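Cephalosporin hydroxylase CMCI (Streptomyces clavuligerus, PDB 2BM8) takes part in cephamycin biosynthesis as a cephalosporin hydroxylase and probably also acts as an S-adenosylmethionine-dependent methyltransferase in placing the 7-alpha-methoxy group on the cephalosporin nucleus. Local coordinates at the interface of chains A and B and the interface of chains A and C. Sequence-based numbering; all coordinates share one arbitrary frame. Chains: chain A/B/C, Cephalosporin hydroxylase CMCI.

Contact 1: the interface of chains A and B. Residues chain A 3-4, 7, 9; chain B 170, 206-207, 210.
A:Tyr4 lies on the surface of chain B, its CB poised 3.9 Å above the middle of the B:Phe207 ring, a CH-pi contact over one face. The backbone O of B:Ala206 approaches the same CB of A:Tyr4 at 3.3 Å. The tyrosine and phenylalanine side chains cross at about a right angle, and the phenol travels on past the ring toward B:Val210. There CE2 of A:Tyr4 meets CG1 of B:Val210 at 3.4 Å, and CG2 of the same valine lies a little farther from the phenol carbons CE2 and CD2. On the other flank the aliphatic part of B:Lys170 closes in, with its CG 3.8 Å from CD1 of A:Tyr4, at the edge of the phenol and in its plane. The phenol reaches this slot because CG of A:Tyr4 sits between its own backbone N and carbonyl carbon (chi1 64°). A:Phe9 adds a looser contact, its CZ 4.2 Å from CE1 of B:Phe207. Farther out the rim turns polar: the methyl CB of B:Ala206 packs against the amide nitrogen NE2 of A:Gln7 at 3.8 Å and lies 4.0 Å from the carboxylate OD1 of A:Asp3. In the fold, the chain A residues belong to the N-terminal arm, which runs as loop over chain B; B:Ala206 and B:Phe207 form the short 3-10 turn 205-207, B:Val210 follows it in loop, and B:Lys170 comes from helix 165-175.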
ATOM      1  N   ASP A   3      -7.743 -23.978  35.402  1.00 42.18           N
ATOM      2  CA  ASP A   3      -8.399 -25.078  34.674  1.00 42.10           C
ATOM      3  C   ASP A   3      -7.787 -25.406  33.293  1.00 41.76           C
ATOM      4  O   ASP A   3      -8.506 -25.773  32.364  1.00 41.63           O
ATOM      5  CB  ASP A   3      -9.940 -24.891  34.599  1.00 42.18           C
ATOM      6  CG  ASP A   3     -10.368 -23.557  33.992  1.00 42.15           C
ATOM      7  OD1 ASP A   3     -10.115 -23.318  32.793  1.00 42.04           O
ATOM      8  OD2 ASP A   3     -10.994 -22.695  34.645  1.00 41.96           O
ATOM      9  N   TYR A   4      -6.465 -25.283  33.170  1.00 41.39           N
ATOM     10  CA  TYR A   4      -5.741 -25.898  32.054  1.00 41.08           C
ATOM     11  C   TYR A   4      -5.668 -27.422  32.264  1.00 40.90           C
ATOM     12  O   TYR A   4      -5.717 -28.184  31.298  1.00 40.90           O
ATOM     13  CB  TYR A   4      -4.335 -25.281  31.842  1.00 40.95           C
ATOM     14  CG  TYR A   4      -3.343 -25.462  32.985  1.00 40.77           C
ATOM     15  CD1 TYR A   4      -2.449 -26.532  32.999  1.00 40.43           C
ATOM     16  CD2 TYR A   4      -3.289 -24.553  34.043  1.00 40.49           C
ATOM     17  CE1 TYR A   4      -1.538 -26.701  34.045  1.00 40.24           C
ATOM     18  CE2 TYR A   4      -2.381 -24.716  35.094  1.00 40.02           C
ATOM     19  CZ  TYR A   4      -1.512 -25.790  35.089  1.00 39.93           C
ATOM     20  OH  TYR A   4      -0.621 -25.950  36.125  1.00 39.40           O
ATOM     21  N   GLN A   7      -9.328 -28.958  31.443  1.00 39.04           N
ATOM     22  CA  GLN A   7      -9.741 -28.826  30.035  1.00 38.72           C
ATOM     23  C   GLN A   7      -9.309 -29.990  29.135  1.00 38.18           C
ATOM     24  O   GLN A   7      -8.255 -30.596  29.348  1.00 38.21           O
ATOM     25  CB  GLN A   7      -9.198 -27.513  29.447  1.00 38.70           C
ATOM     26  CG  GLN A   7     -10.070 -26.897  28.355  1.00 39.15           C
ATOM     27  CD  GLN A   7     -11.019 -25.822  28.875  1.00 39.65           C
ATOM     28  OE1 GLN A   7     -12.203 -25.840  28.557  1.00 39.91           O
ATOM     29  NE2 GLN A   7     -10.499 -24.887  29.668  1.00 39.30           N
ATOM     30  N   PHE A   9      -8.416 -30.758  25.162  1.00 35.27           N
ATOM     31  CA  PHE A   9      -8.038 -30.038  23.936  1.00 34.57           C
ATOM     32  C   PHE A   9      -8.241 -30.869  22.658  1.00 34.23           C
ATOM     33  O   PHE A   9      -7.554 -31.871  22.450  1.00 34.45           O
ATOM     34  CB  PHE A   9      -6.571 -29.592  24.014  1.00 34.25           C
ATOM     35  CG  PHE A   9      -6.211 -28.868  25.284  1.00 33.10           C
ATOM     36  CD1 PHE A   9      -5.530 -29.521  26.305  1.00 31.87           C
ATOM     37  CD2 PHE A   9      -6.535 -27.532  25.451  1.00 31.73           C
ATOM     38  CE1 PHE A   9      -5.190 -28.853  27.462  1.00 30.98           C
ATOM     39  CE2 PHE A   9      -6.199 -26.857  26.613  1.00 30.92           C
ATOM     40  CZ  PHE A   9      -5.525 -27.516  27.617  1.00 30.96           C
TER
ATOM     41  N   LYS B 170       0.706 -27.954  28.794  1.00 26.36           N
ATOM     42  CA  LYS B 170       0.259 -28.388  30.115  1.00 26.21           C
ATOM     43  C   LYS B 170       1.331 -29.240  30.784  1.00 26.13           C
ATOM     44  O   LYS B 170       1.550 -29.134  31.991  1.00 26.06           O
ATOM     45  CB  LYS B 170      -1.057 -29.173  29.955  1.00 26.34           C
ATOM     46  CG  LYS B 170      -1.640 -29.835  31.203  1.00 26.29           C
ATOM     47  CD  LYS B 170      -2.302 -31.162  30.829  1.00 26.62           C
ATOM     48  CE  LYS B 170      -3.004 -31.819  32.012  1.00 26.47           C
ATOM     49  NZ  LYS B 170      -2.252 -33.002  32.486  1.00 26.01           N
ATOM     50  N   ALA B 206      -7.029 -20.450  29.464  1.00 21.13           N
ATOM     51  CA  ALA B 206      -6.971 -21.467  30.517  1.00 21.17           C
ATOM     52  C   ALA B 206      -5.590 -21.542  31.180  1.00 21.11           C
ATOM     53  O   ALA B 206      -5.435 -22.160  32.240  1.00 21.06           O
ATOM     54  CB  ALA B 206      -7.360 -22.836  29.955  1.00 21.26           C
ATOM     55  N   PHE B 207      -4.592 -20.933  30.541  1.00 21.08           N
ATOM     56  CA  PHE B 207      -3.247 -20.822  31.102  1.00 20.94           C
ATOM     57  C   PHE B 207      -3.034 -19.443  31.724  1.00 21.06           C
ATOM     58  O   PHE B 207      -1.908 -19.073  32.024  1.00 20.69           O
ATOM     59  CB  PHE B 207      -2.195 -21.058  30.017  1.00 20.84           C
ATOM     60  CG  PHE B 207      -2.115 -22.474  29.549  1.00 20.51           C
ATOM     61  CD1 PHE B 207      -3.031 -22.963  28.627  1.00 20.49           C
ATOM     62  CD2 PHE B 207      -1.119 -23.317  30.013  1.00 21.62           C
ATOM     63  CE1 PHE B 207      -2.974 -24.269  28.175  1.00 20.17           C
ATOM     64  CE2 PHE B 207      -1.042 -24.640  29.566  1.00 21.97           C
ATOM     65  CZ  PHE B 207      -1.978 -25.114  28.638  1.00 21.67           C
ATOM     66  N   VAL B 210      -0.748 -19.251  34.819  1.00 22.18           N
ATOM     67  CA  VAL B 210       0.567 -19.897  34.742  1.00 21.90           C
ATOM     68  C   VAL B 210       1.501 -19.294  33.681  1.00 21.88           C
ATOM     69  O   VAL B 210       2.705 -19.194  33.896  1.00 22.00           O
ATOM     70  CB  VAL B 210       0.413 -21.418  34.493  1.00 21.87           C
ATOM     71  CG1 VAL B 210      -0.246 -22.077  35.689  1.00 21.64           C
ATOM     72  CG2 VAL B 210      -0.396 -21.719  33.209  1.00 21.52           C
TER

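Contact 2: the interface of chains A and C. Residues chain A 215, 219; chain C 32-33, 44-45, 47-48.
Facing A:Met215 and A:Asn219, which follow strand 211-214, the loops of chain C present the carbonyls of C:Pro33, C:Pro45 and C:Asp47, with C:Pro45 and C:Asp47 both in extended backbone conformation (psi 156° and 166°). The amide nitrogen ND2 of A:Asn219 donates to the backbone O of C:Pro45 at 3.0 Å, a bent hydrogen bond with 137° at the hydrogen. Its donor is tilted from the carbonyl plane, and the acceptor likewise lies out of the plane of the asparagine amide. The backbone O of C:Asp47 lies 3.3 Å from the same ND2 of A:Asn219. A:Met215 bends at chi2 and chi3, which carries its CE methyl to 3.6 Å from the O of C:Pro45, while its CG lies 3.4 Å from the O of C:Pro33. C:Arg32 crosses the methionine at about a right angle, with NE 4.0 Å from CE of A:Met215. Within chain C, CG of C:Pro45 covers one face of that guanidinium, and a long salt bridge joins NH2 of C:Arg32 to OD2 of C:Asp47 at 3.9 Å, which probably helps fix the arginine. The patch, repeated by the two-fold, helps hold chains A and C together in the deposited hexamer, although the structure alone does not prove this pairing biological.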
ATOM      1  N   MET A 215      -5.897 -19.337 -19.423  1.00 17.61           N
ATOM      2  CA  MET A 215      -5.625 -17.978 -18.979  1.00 17.66           C
ATOM      3  C   MET A 215      -6.867 -17.084 -18.849  1.00 17.66           C
ATOM      4  O   MET A 215      -6.767 -15.967 -18.335  1.00 17.44           O
ATOM      5  CB  MET A 215      -4.610 -17.326 -19.922  1.00 17.81           C
ATOM      6  CG  MET A 215      -3.250 -18.039 -19.983  1.00 18.26           C
ATOM      7  SD  MET A 215      -2.480 -18.164 -18.352  1.00 19.85           S
ATOM      8  CE  MET A 215      -2.126 -16.431 -18.034  1.00 18.60           C
ATOM      9  N   ASN A 219      -6.282 -16.484 -13.627  1.00 18.80           N
ATOM     10  CA  ASN A 219      -5.883 -15.318 -12.844  1.00 19.22           C
ATOM     11  C   ASN A 219      -7.064 -14.507 -12.333  1.00 19.17           C
ATOM     12  O   ASN A 219      -6.889 -13.393 -11.886  1.00 18.73           O
ATOM     13  CB  ASN A 219      -5.007 -14.417 -13.709  1.00 19.71           C
ATOM     14  CG  ASN A 219      -3.656 -15.013 -13.978  1.00 20.33           C
ATOM     15  OD1 ASN A 219      -3.018 -15.553 -13.072  1.00 21.79           O
ATOM     16  ND2 ASN A 219      -3.201 -14.913 -15.223  1.00 20.11           N
TER
ATOM     17  N   ARG C  32      -1.833 -12.530 -24.734  1.00 25.50           N
ATOM     18  CA  ARG C  32      -1.389 -13.914 -24.486  1.00 24.46           C
ATOM     19  C   ARG C  32      -2.274 -14.985 -25.110  1.00 23.27           C
ATOM     20  O   ARG C  32      -3.427 -14.749 -25.423  1.00 23.25           O
ATOM     21  CB  ARG C  32      -1.245 -14.230 -22.986  1.00 24.41           C
ATOM     22  CG  ARG C  32      -1.613 -13.140 -22.014  1.00 24.95           C
ATOM     23  CD  ARG C  32      -3.035 -13.220 -21.456  1.00 24.45           C
ATOM     24  NE  ARG C  32      -3.050 -13.106 -20.002  1.00 23.99           N
ATOM     25  CZ  ARG C  32      -2.627 -12.054 -19.298  1.00 23.29           C
ATOM     26  NH1 ARG C  32      -2.138 -10.977 -19.887  1.00 22.92           N
ATOM     27  NH2 ARG C  32      -2.697 -12.079 -17.977  1.00 23.73           N
ATOM     28  N   PRO C  33      -1.729 -16.181 -25.278  1.00 22.26           N
ATOM     29  CA  PRO C  33      -2.549 -17.323 -25.663  1.00 21.74           C
ATOM     30  C   PRO C  33      -3.418 -17.751 -24.496  1.00 21.19           C
ATOM     31  O   PRO C  33      -2.988 -17.676 -23.346  1.00 20.89           O
ATOM     32  CB  PRO C  33      -1.512 -18.398 -25.992  1.00 21.72           C
ATOM     33  CG  PRO C  33      -0.355 -18.052 -25.151  1.00 21.90           C
ATOM     34  CD  PRO C  33      -0.310 -16.557 -25.139  1.00 22.07           C
ATOM     35  N   ALA C  44       4.114 -17.436 -17.099  1.00 19.42           N
ATOM     36  CA  ALA C  44       2.815 -16.889 -17.490  1.00 19.10           C
ATOM     37  C   ALA C  44       2.528 -15.630 -16.699  1.00 19.03           C
ATOM     38  O   ALA C  44       2.823 -15.572 -15.504  1.00 19.20           O
ATOM     39  CB  ALA C  44       1.707 -17.903 -17.272  1.00 18.89           C
ATOM     40  N   PRO C  45       1.948 -14.627 -17.354  1.00 18.88           N
ATOM     41  CA  PRO C  45       1.611 -13.367 -16.682  1.00 19.08           C
ATOM     42  C   PRO C  45       0.532 -13.556 -15.608  1.00 19.08           C
ATOM     43  O   PRO C  45      -0.244 -14.510 -15.668  1.00 18.77           O
ATOM     44  CB  PRO C  45       1.130 -12.464 -17.833  1.00 18.86           C
ATOM     45  CG  PRO C  45       0.704 -13.379 -18.885  1.00 18.86           C
ATOM     46  CD  PRO C  45       1.557 -14.610 -18.772  1.00 18.92           C
ATOM     47  N   ASP C  47      -1.569 -10.889 -14.135  1.00 20.93           N
ATOM     48  CA  ASP C  47      -2.700  -9.982 -14.177  1.00 21.09           C
ATOM     49  C   ASP C  47      -3.873 -10.624 -14.941  1.00 21.02           C
ATOM     50  O   ASP C  47      -3.713 -11.648 -15.599  1.00 20.64           O
ATOM     51  CB  ASP C  47      -2.283  -8.606 -14.740  1.00 21.27           C
ATOM     52  CG  ASP C  47      -1.852  -8.653 -16.191  1.00 22.67           C
ATOM     53  OD1 ASP C  47      -2.649  -8.221 -17.040  1.00 26.43           O
ATOM     54  OD2 ASP C  47      -0.740  -9.065 -16.591  1.00 24.09           O
ATOM     55  N   LEU C  48      -5.047 -10.023 -14.794  1.00 20.81           N
ATOM     56  CA  LEU C  48      -6.296 -10.544 -15.335  1.00 20.91           C
ATOM     57  C   LEU C  48      -6.256 -10.829 -16.843  1.00 20.51           C
ATOM     58  O   LEU C  48      -6.685 -11.884 -17.288  1.00 20.13           O
ATOM     59  CB  LEU C  48      -7.416  -9.543 -15.031  1.00 21.00           C
ATOM     60  CG  LEU C  48      -8.885  -9.985 -14.933  1.00 22.39           C
ATOM     61  CD1 LEU C  48      -9.097 -11.506 -14.911  1.00 22.90           C
ATOM     62  CD2 LEU C  48      -9.519  -9.339 -13.692  1.00 23.13           C
TER

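Contact 3: the interface of chains A and B. Residues chain A 7-10, 12, 15; chain B 199, 203.
The phenol oxygen OH of B:Tyr203 accepts a hydrogen bond from the backbone N of A:Gln10 at 3.2 Å, fairly straight with 156° at the hydrogen. This is an arm-exchange contact in a protein of the CmcI/rhamnosyl O-methyltransferase family: the N-terminal segment of chain A lies along helix 197-204 of chain B. The A:Phe9 ring stands edge-to-face on the tyrosine, their planes 89° apart, with CD2 of A:Phe9 3.5 Å above the centre of the phenol. The opposite face of the tyrosine carries the backbone O of B:Leu199, one turn earlier in the same helix, placed toward the rim. Beyond the rim, shifted to the side away from A:Phe9, CD1 of A:Leu12 reaches CE1 of B:Tyr203 at 3.5 Å, the two side chains running past each other in opposite directions. CG of B:Tyr203 lies anti to its carbonyl carbon (chi1 -66°), a turn that sends the phenol out from the helix toward the arm's backbone. Replacing B:Tyr203 with an alanine would probably leave the A:Gln10 N-H without this acceptor and open a gap between A:Phe9 and A:Leu12. Beside the tyrosine, CD1 of B:Leu199 packs 3.7 Å from CE1 of A:Phe15. The same methyl lies 3.5 Å from the amide nitrogen NE2 of A:Gln10, an engineered residue where the natural protein has leucine; its extended side chain crosses B:Leu199 at about a right angle.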
ATOM      1  N   GLN A   7      -9.328 -28.958  31.443  1.00 39.04           N
ATOM      2  CA  GLN A   7      -9.741 -28.826  30.035  1.00 38.72           C
ATOM      3  C   GLN A   7      -9.309 -29.990  29.135  1.00 38.18           C
ATOM      4  O   GLN A   7      -8.255 -30.596  29.348  1.00 38.21           O
ATOM      5  CB  GLN A   7      -9.198 -27.513  29.447  1.00 38.70           C
ATOM      6  CG  GLN A   7     -10.070 -26.897  28.355  1.00 39.15           C
ATOM      7  CD  GLN A   7     -11.019 -25.822  28.875  1.00 39.65           C
ATOM      8  OE1 GLN A   7     -12.203 -25.840  28.557  1.00 39.91           O
ATOM      9  NE2 GLN A   7     -10.499 -24.887  29.668  1.00 39.30           N
ATOM     10  N   ASN A   8     -10.138 -30.295  28.136  1.00 37.51           N
ATOM     11  CA  ASN A   8      -9.800 -31.277  27.103  1.00 36.90           C
ATOM     12  C   ASN A   8      -9.596 -30.574  25.759  1.00 36.12           C
ATOM     13  O   ASN A   8     -10.495 -29.883  25.280  1.00 35.90           O
ATOM     14  CB  ASN A   8     -10.897 -32.339  26.982  1.00 36.86           C
ATOM     15  CG  ASN A   8     -10.362 -33.665  26.476  1.00 37.07           C
ATOM     16  OD1 ASN A   8      -9.648 -34.368  27.194  1.00 37.16           O
ATOM     17  ND2 ASN A   8     -10.689 -34.008  25.235  1.00 36.74           N
ATOM     18  N   PHE A   9      -8.416 -30.758  25.162  1.00 35.27           N
ATOM     19  CA  PHE A   9      -8.038 -30.038  23.936  1.00 34.57           C
ATOM     20  C   PHE A   9      -8.241 -30.869  22.658  1.00 34.23           C
ATOM     21  O   PHE A   9      -7.554 -31.871  22.450  1.00 34.45           O
ATOM     22  CB  PHE A   9      -6.571 -29.592  24.014  1.00 34.25           C
ATOM     23  CG  PHE A   9      -6.211 -28.868  25.284  1.00 33.10           C
ATOM     24  CD1 PHE A   9      -5.530 -29.521  26.305  1.00 31.87           C
ATOM     25  CD2 PHE A   9      -6.535 -27.532  25.451  1.00 31.73           C
ATOM     26  CE1 PHE A   9      -5.190 -28.853  27.462  1.00 30.98           C
ATOM     27  CE2 PHE A   9      -6.199 -26.857  26.613  1.00 30.92           C
ATOM     28  CZ  PHE A   9      -5.525 -27.516  27.617  1.00 30.96           C
ATOM     29  N   GLN A  10      -9.180 -30.459  21.805  1.00 33.64           N
ATOM     30  CA  GLN A  10      -9.296 -31.039  20.465  1.00 33.07           C
ATOM     31  C   GLN A  10      -8.144 -30.516  19.622  1.00 32.72           C
ATOM     32  O   GLN A  10      -7.555 -29.482  19.938  1.00 32.83           O
ATOM     33  CB  GLN A  10     -10.593 -30.625  19.769  1.00 33.00           C
ATOM     34  CG  GLN A  10     -11.893 -30.918  20.484  1.00 32.28           C
ATOM     35  CD  GLN A  10     -13.051 -30.166  19.836  1.00 31.79           C
ATOM     36  OE1 GLN A  10     -13.297 -30.306  18.637  1.00 30.41           O
ATOM     37  NE2 GLN A  10     -13.736 -29.342  20.618  1.00 31.58           N
ATOM     38  N   LEU A  12      -6.609 -28.427  17.032  1.00 29.89           N
ATOM     39  CA  LEU A  12      -6.999 -27.226  16.296  1.00 29.12           C
ATOM     40  C   LEU A  12      -6.582 -27.272  14.821  1.00 28.53           C
ATOM     41  O   LEU A  12      -7.106 -26.519  14.003  1.00 28.31           O
ATOM     42  CB  LEU A  12      -6.448 -25.969  16.981  1.00 29.09           C
ATOM     43  CG  LEU A  12      -7.398 -25.225  17.933  1.00 29.13           C
ATOM     44  CD1 LEU A  12      -8.226 -26.149  18.810  1.00 28.93           C
ATOM     45  CD2 LEU A  12      -6.619 -24.265  18.807  1.00 29.26           C
ATOM     46  N   PHE A  15      -9.300 -27.944  12.073  1.00 26.22           N
ATOM     47  CA  PHE A  15     -10.113 -26.821  11.572  1.00 25.93           C
ATOM     48  C   PHE A  15      -9.403 -25.914  10.573  1.00 26.35           C
ATOM     49  O   PHE A  15      -9.993 -24.945  10.089  1.00 26.15           O
ATOM     50  CB  PHE A  15     -10.612 -25.973  12.744  1.00 25.69           C
ATOM     51  CG  PHE A  15     -11.223 -26.780  13.845  1.00 24.36           C
ATOM     52  CD1 PHE A  15     -10.809 -26.611  15.159  1.00 23.11           C
ATOM     53  CD2 PHE A  15     -12.207 -27.738  13.560  1.00 23.32           C
ATOM     54  CE1 PHE A  15     -11.369 -27.371  16.179  1.00 22.33           C
ATOM     55  CE2 PHE A  15     -12.767 -28.491  14.565  1.00 22.19           C
ATOM     56  CZ  PHE A  15     -12.354 -28.305  15.882  1.00 22.12           C
TER
ATOM     57  N   LEU B 199     -12.434 -21.654  20.252  1.00 27.63           N
ATOM     58  CA  LEU B 199     -11.733 -22.743  20.939  1.00 27.46           C
ATOM     59  C   LEU B 199     -10.285 -22.369  21.260  1.00 27.00           C
ATOM     60  O   LEU B 199      -9.718 -22.875  22.221  1.00 26.76           O
ATOM     61  CB  LEU B 199     -11.763 -24.040  20.111  1.00 27.65           C
ATOM     62  CG  LEU B 199     -13.078 -24.843  20.079  1.00 28.43           C
ATOM     63  CD1 LEU B 199     -12.870 -26.166  19.347  1.00 28.25           C
ATOM     64  CD2 LEU B 199     -13.639 -25.099  21.478  1.00 28.64           C
ATOM     65  N   TYR B 203      -8.726 -21.983  25.268  1.00 24.13           N
ATOM     66  CA  TYR B 203      -7.574 -22.796  25.627  1.00 23.67           C
ATOM     67  C   TYR B 203      -6.404 -21.953  26.129  1.00 23.23           C
ATOM     68  O   TYR B 203      -5.745 -22.326  27.092  1.00 23.62           O
ATOM     69  CB  TYR B 203      -7.103 -23.612  24.423  1.00 23.66           C
ATOM     70  CG  TYR B 203      -8.050 -24.684  23.903  1.00 23.47           C
ATOM     71  CD1 TYR B 203      -7.739 -25.377  22.738  1.00 23.33           C
ATOM     72  CD2 TYR B 203      -9.241 -25.014  24.561  1.00 23.30           C
ATOM     73  CE1 TYR B 203      -8.575 -26.357  22.239  1.00 23.79           C
ATOM     74  CE2 TYR B 203     -10.090 -26.005  24.060  1.00 23.06           C
ATOM     75  CZ  TYR B 203      -9.746 -26.667  22.897  1.00 23.69           C
ATOM     76  OH  TYR B 203     -10.547 -27.654  22.375  1.00 24.41           O
TER

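Contact 1 and contact 3 are neighbours, their C-alpha centres about 10 Å apart, and they share A:Gln7 and A:Phe9. Both belong to the A-B interface, so the N-terminal arm of one chain covers adjoining patches of its partner, and the two-fold repeats them with the chains exchanged. Contact 2 lies about 50 Å from contact 1 and about 43 Å from contact 3, in the separate A-C interface, and has no residue in common with them. Chain A thus meets two partners through distant surfaces, which probably lets six copies join in the deposited assembly; the structure alone does not show whether that is the biological one.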